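Local coordinates for protein alpha-1,4-endofucoidanase (Mariniflexile fucanivorans, PDB 6DLH) that hydrolyses alpha-1,4 linkages within sulfated fucan chains as a retaining family 107 glycoside hydrolase, and binds calcium ions, at residues A[364-367]-A[368-372]; A[315-318]-A[319-323]. One frame throughout, in Å; residues are numbered along the deposited sequence.

Interaction 1: residues A[364-367]-A[368-372]; sequences FVEW and TSTGI
The carbonyl oxygen V365 O is gripped twice by one residue a helical turn ahead: S369 OG bonds it at 2.7 Å and S369 N at 2.9 Å, the two donors arriving from opposite faces of the carbonyl plane. The hydroxyl of S369 sits between its own backbone N and carbonyl carbon (chi1 53°), and from there it turns back along the helix. T368 does the same to F364, with T368 OG1 3.0 Å and T368 N 3.1 Å from F364 O, again from opposite faces. The T368 hydroxyl also comes over one face of the F364 ring, toward the rim, 3.9 Å from F364 CE2. T368 OG1 in turn accepts a hydrogen bond from W380 NE1, and the W380 ring lies against F364, so this hydroxyl joins the helix to an aromatic neighbour.

On another side of the helix, the bend of E366 at chi2 (-84°) brings its carboxylate across to T370, where T370 OG1 donates to E366 OE1. The modelled 2.5 Å between T370 OG1 and E366 OE1 is very short, so the exact length is doubtful. H313 NE2 of helix 307-321 bonds the same carboxylate oxygen. The W367 indole goes to that helix too: W367 NE1 is hydrogen-bonded to Y309 OH, and the rings of Y309 and H313 pack edge-to-face with it.

All of this belongs to helix 361-372, the crossover of a beta-alpha-beta unit between strands 341-342 and 377-379. Its chemistry is that of intrahelical hydroxyl-to-carbonyl bonding: T368 and S369 satisfy their hydroxyls on the preceding turn, which lets polar groups pack partly or wholly inside the protein, whereas hydroxyl and imidazole N-H converging on E366 OE1 probably stabilise the carboxylate, more so if H313 is protonated.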
loop_
_atom_site.group_PDB
_atom_site.type_symbol
_atom_site.label_atom_id
_atom_site.label_comp_id
_atom_site.label_asym_id
_atom_site.label_seq_id
_atom_site.Cartn_x
_atom_site.Cartn_y
_atom_site.Cartn_z
ATOM N N PHE A 364 -14.960 6.495 21.656
ATOM C CA PHE A 364 -13.715 6.148 20.990
ATOM C C PHE A 364 -12.528 6.299 21.941
ATOM O O PHE A 364 -11.694 5.400 22.036
ATOM C CB PHE A 364 -13.499 6.978 19.724
ATOM C CG PHE A 364 -12.363 6.461 18.879
ATOM C CD1 PHE A 364 -12.572 5.449 17.954
ATOM C CD2 PHE A 364 -11.076 6.962 19.031
ATOM C CE1 PHE A 364 -11.519 4.949 17.193
ATOM C CE2 PHE A 364 -10.022 6.460 18.276
ATOM C CZ PHE A 364 -10.248 5.456 17.352
ATOM N N VAL A 365 -12.481 7.438 22.646
ATOM C CA VAL A 365 -11.412 7.764 23.578
ATOM C C VAL A 365 -11.420 6.762 24.733
ATOM O O VAL A 365 -10.363 6.285 25.153
ATOM C CB VAL A 365 -11.531 9.224 24.063
ATOM C CG1 VAL A 365 -10.498 9.561 25.120
ATOM C CG2 VAL A 365 -11.426 10.209 22.897
ATOM N N GLU A 366 -12.622 6.444 25.236
ATOM C CA GLU A 366 -12.775 5.540 26.367
ATOM C C GLU A 366 -12.329 4.122 25.992
ATOM O O GLU A 366 -11.560 3.514 26.742
ATOM C CB GLU A 366 -14.200 5.598 26.927
ATOM C CG GLU A 366 -14.422 4.699 28.142
ATOM C CD GLU A 366 -14.738 3.240 27.830
ATOM O OE1 GLU A 366 -14.113 2.342 28.437
ATOM O OE2 GLU A 366 -15.612 3.004 26.982
ATOM N N TRP A 367 -12.801 3.601 24.845
ATOM C CA TRP A 367 -12.436 2.252 24.421
ATOM C C TRP A 367 -10.916 2.160 24.312
ATOM O O TRP A 367 -10.303 1.231 24.848
ATOM C CB TRP A 367 -13.085 1.857 23.081
ATOM C CG TRP A 367 -14.532 1.457 23.103
ATOM C CD1 TRP A 367 -15.570 2.114 23.702
ATOM C CD2 TRP A 367 -15.120 0.327 22.427
ATOM N NE1 TRP A 367 -16.753 1.463 23.469
ATOM C CE2 TRP A 367 -16.510 0.368 22.676
ATOM C CE3 TRP A 367 -14.611 -0.719 21.647
ATOM C CZ2 TRP A 367 -17.388 -0.593 22.172
ATOM C CZ3 TRP A 367 -15.476 -1.667 21.147
ATOM C CH2 TRP A 367 -16.849 -1.604 21.410
ATOM N N THR A 368 -10.319 3.143 23.618
ATOM C CA THR A 368 -8.886 3.132 23.375
ATOM C C THR A 368 -8.139 3.145 24.706
ATOM O O THR A 368 -7.269 2.304 24.940
ATOM C CB THR A 368 -8.469 4.254 22.412
ATOM O OG1 THR A 368 -9.167 4.078 21.180
ATOM C CG2 THR A 368 -6.985 4.261 22.123
ATOM N N SER A 369 -8.502 4.093 25.583
ATOM C CA SER A 369 -7.767 4.285 26.823
ATOM C C SER A 369 -8.009 3.119 27.781
ATOM O O SER A 369 -7.087 2.699 28.480
ATOM C CB SER A 369 -8.079 5.618 27.458
ATOM O OG SER A 369 -9.478 5.790 27.612
ATOM N N THR A 370 -9.247 2.599 27.802
ATOM C CA THR A 370 -9.542 1.431 28.615
ATOM C C THR A 370 -8.664 0.276 28.147
ATOM O O THR A 370 -8.102 -0.451 28.956
ATOM C CB THR A 370 -11.035 1.062 28.587
ATOM O OG1 THR A 370 -11.781 2.061 29.286
ATOM C CG2 THR A 370 -11.319 -0.280 29.227
ATOM N N GLY A 371 -8.542 0.125 26.829
ATOM C CA GLY A 371 -7.851 -1.018 26.252
ATOM C C GLY A 371 -6.331 -0.990 26.437
ATOM O O GLY A 371 -5.727 -2.048 26.595
ATOM N N ILE A 372 -5.706 0.201 26.387
ATOM C CA ILE A 372 -4.255 0.269 26.238
ATOM C C ILE A 372 -3.558 0.897 27.450
ATOM O O ILE A 372 -2.404 0.570 27.719
ATOM C CB ILE A 372 -3.805 0.908 24.899
ATOM C CG1 ILE A 372 -3.988 2.430 24.860
ATOM C CG2 ILE A 372 -4.457 0.233 23.704
ATOM C CD1 ILE A 372 -3.389 3.098 23.620
#

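Interaction 2: residues A[315-318]-A[319-323]; sequences LVVF and MQTNN
This is a local contact within the last turns of helix 307-321, where an asparagine folds back over a phenylalanine as the helix ends. N322, the first residue to leave helical geometry, sends ND2 to F318 O at 3.0 Å, in a fairly straight bond (N-H...O 159°) lying close to the plane of its own amide. N322 N reaches the same oxygen at 3.2 Å, so F318 O accepts from both the side chain and the backbone of one residue.

The amide nitrogen also rides over the F318 ring. F318 CG is anti to the backbone N (chi1 -173°), which makes the ring stand out from the side of the helix, where the N322 amide can reach over it, and ND2 lies 3.3 Å above the ring plane, over its centre. Amide and ring planes are 41° apart, so this is a tilted lid rather than a flat stack. The carbonyl and the ring together pin the amide.

Beyond N322, N323 has a positive phi and is the C-prime residue of a Schellman motif; N323 N bonds Q320 O at 3.1 Å. Earlier in the helix, L315 CD2 meets the sulfur M319 SD at 4.0 Å in an apolar crossing one turn apart.

F318 further touches N279 and P280 of a loop, and its side chain is about 6 Å from that of F327, a calcium ligand. L315, V316 and M319 pack on F342 of strand 341-342, while V316, V317 and Q320 lie against T370 of helix 361-372.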
loop_
_atom_site.group_PDB
_atom_site.type_symbol
_atom_site.label_atom_id
_atom_site.label_comp_id
_atom_site.label_asym_id
_atom_site.label_seq_id
_atom_site.Cartn_x
_atom_site.Cartn_y
_atom_site.Cartn_z
ATOM N N LEU A 315 -14.337 -7.052 25.685
ATOM C CA LEU A 315 -13.036 -7.499 25.208
ATOM C C LEU A 315 -11.975 -6.480 25.624
ATOM O O LEU A 315 -10.887 -6.840 26.062
ATOM C CB LEU A 315 -13.082 -7.684 23.685
ATOM C CG LEU A 315 -11.814 -8.233 23.019
ATOM C CD1 LEU A 315 -12.157 -8.892 21.688
ATOM C CD2 LEU A 315 -10.786 -7.131 22.791
ATOM N N VAL A 316 -12.308 -5.198 25.478
ATOM C CA VAL A 316 -11.382 -4.130 25.798
ATOM C C VAL A 316 -11.168 -4.074 27.313
ATOM O O VAL A 316 -10.038 -3.910 27.771
ATOM C CB VAL A 316 -11.885 -2.817 25.165
ATOM C CG1 VAL A 316 -12.028 -1.661 26.126
ATOM C CG2 VAL A 316 -11.118 -2.434 23.914
ATOM N N VAL A 317 -12.245 -4.282 28.090
ATOM C CA VAL A 317 -12.142 -4.314 29.541
ATOM C C VAL A 317 -11.277 -5.504 29.956
ATOM O O VAL A 317 -10.454 -5.372 30.857
ATOM C CB VAL A 317 -13.528 -4.310 30.224
ATOM C CG1 VAL A 317 -13.430 -4.571 31.721
ATOM C CG2 VAL A 317 -14.253 -3.003 29.970
ATOM N N PHE A 318 -11.438 -6.642 29.264
ATOM C CA PHE A 318 -10.620 -7.826 29.508
ATOM C C PHE A 318 -9.127 -7.499 29.407
ATOM O O PHE A 318 -8.317 -8.041 30.160
ATOM C CB PHE A 318 -10.970 -8.957 28.534
ATOM C CG PHE A 318 -10.292 -10.277 28.824
ATOM C CD1 PHE A 318 -10.871 -11.203 29.682
ATOM C CD2 PHE A 318 -9.074 -10.596 28.248
ATOM C CE1 PHE A 318 -10.252 -12.415 29.956
ATOM C CE2 PHE A 318 -8.448 -11.805 28.525
ATOM C CZ PHE A 318 -9.036 -12.714 29.376
ATOM N N MET A 319 -8.770 -6.644 28.439
ATOM C CA MET A 319 -7.386 -6.261 28.206
ATOM C C MET A 319 -6.886 -5.439 29.390
ATOM O O MET A 319 -5.759 -5.617 29.841
ATOM C CB MET A 319 -7.248 -5.455 26.908
ATOM C CG MET A 319 -7.359 -6.311 25.656
ATOM S SD MET A 319 -7.473 -5.361 24.114
ATOM C CE MET A 319 -5.892 -4.523 24.097
ATOM N N GLN A 320 -7.753 -4.571 29.916
ATOM C CA GLN A 320 -7.429 -3.772 31.086
ATOM C C GLN A 320 -7.260 -4.653 32.326
ATOM O O GLN A 320 -6.267 -4.524 33.042
ATOM C CB GLN A 320 -8.503 -2.706 31.282
ATOM C CG GLN A 320 -8.332 -1.875 32.545
ATOM C CD GLN A 320 -9.474 -0.896 32.637
ATOM O OE1 GLN A 320 -9.299 0.303 32.403
ATOM N NE2 GLN A 320 -10.661 -1.411 32.933
ATOM N N THR A 321 -8.229 -5.550 32.576
ATOM C CA THR A 321 -8.238 -6.349 33.797
ATOM C C THR A 321 -6.969 -7.191 33.874
ATOM O O THR A 321 -6.437 -7.422 34.959
ATOM C CB THR A 321 -9.487 -7.236 33.899
ATOM O OG1 THR A 321 -10.603 -6.352 33.790
ATOM C CG2 THR A 321 -9.573 -8.005 35.204
ATOM N N ASN A 322 -6.483 -7.616 32.704
ATOM C CA ASN A 322 -5.403 -8.582 32.617
ATOM C C ASN A 322 -4.065 -7.902 32.318
ATOM O O ASN A 322 -3.099 -8.579 31.971
ATOM C CB ASN A 322 -5.747 -9.661 31.592
ATOM C CG ASN A 322 -6.725 -10.666 32.157
ATOM O OD1 ASN A 322 -6.333 -11.510 32.954
ATOM N ND2 ASN A 322 -7.988 -10.572 31.776
ATOM N N ASN A 323 -4.029 -6.564 32.417
ATOM C CA ASN A 323 -2.803 -5.785 32.273
ATOM C C ASN A 323 -2.098 -6.071 30.943
ATOM O O ASN A 323 -0.875 -5.990 30.874
ATOM C CB ASN A 323 -1.836 -6.000 33.444
ATOM C CG ASN A 323 -2.473 -5.770 34.799
ATOM O OD1 ASN A 323 -3.027 -4.706 35.064
ATOM N ND2 ASN A 323 -2.394 -6.764 35.669
#

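Read from the N terminus, interaction 2 (315-323) comes first and interaction 1 (364-372) follows; the two are in series, neither nesting nor crossing. Interaction 1 stays within helix 361-372 and interaction 2 runs over the C-terminal end of helix 307-321, so neither closes a long loop. Between them the chain passes through the calcium-binding residues from F327 to D336 and through strand 341-342. The two helices then meet side by side, the contact centres about 10 Å apart: T370 CG2 packs on V316 CG1 at 3.5 Å, and M319 CE touches G371 O. Together they tie adjacent helices to the edge of the parallel sheet in the catalytic domain, consistent with the barrel fold of related GH29 fucosidases.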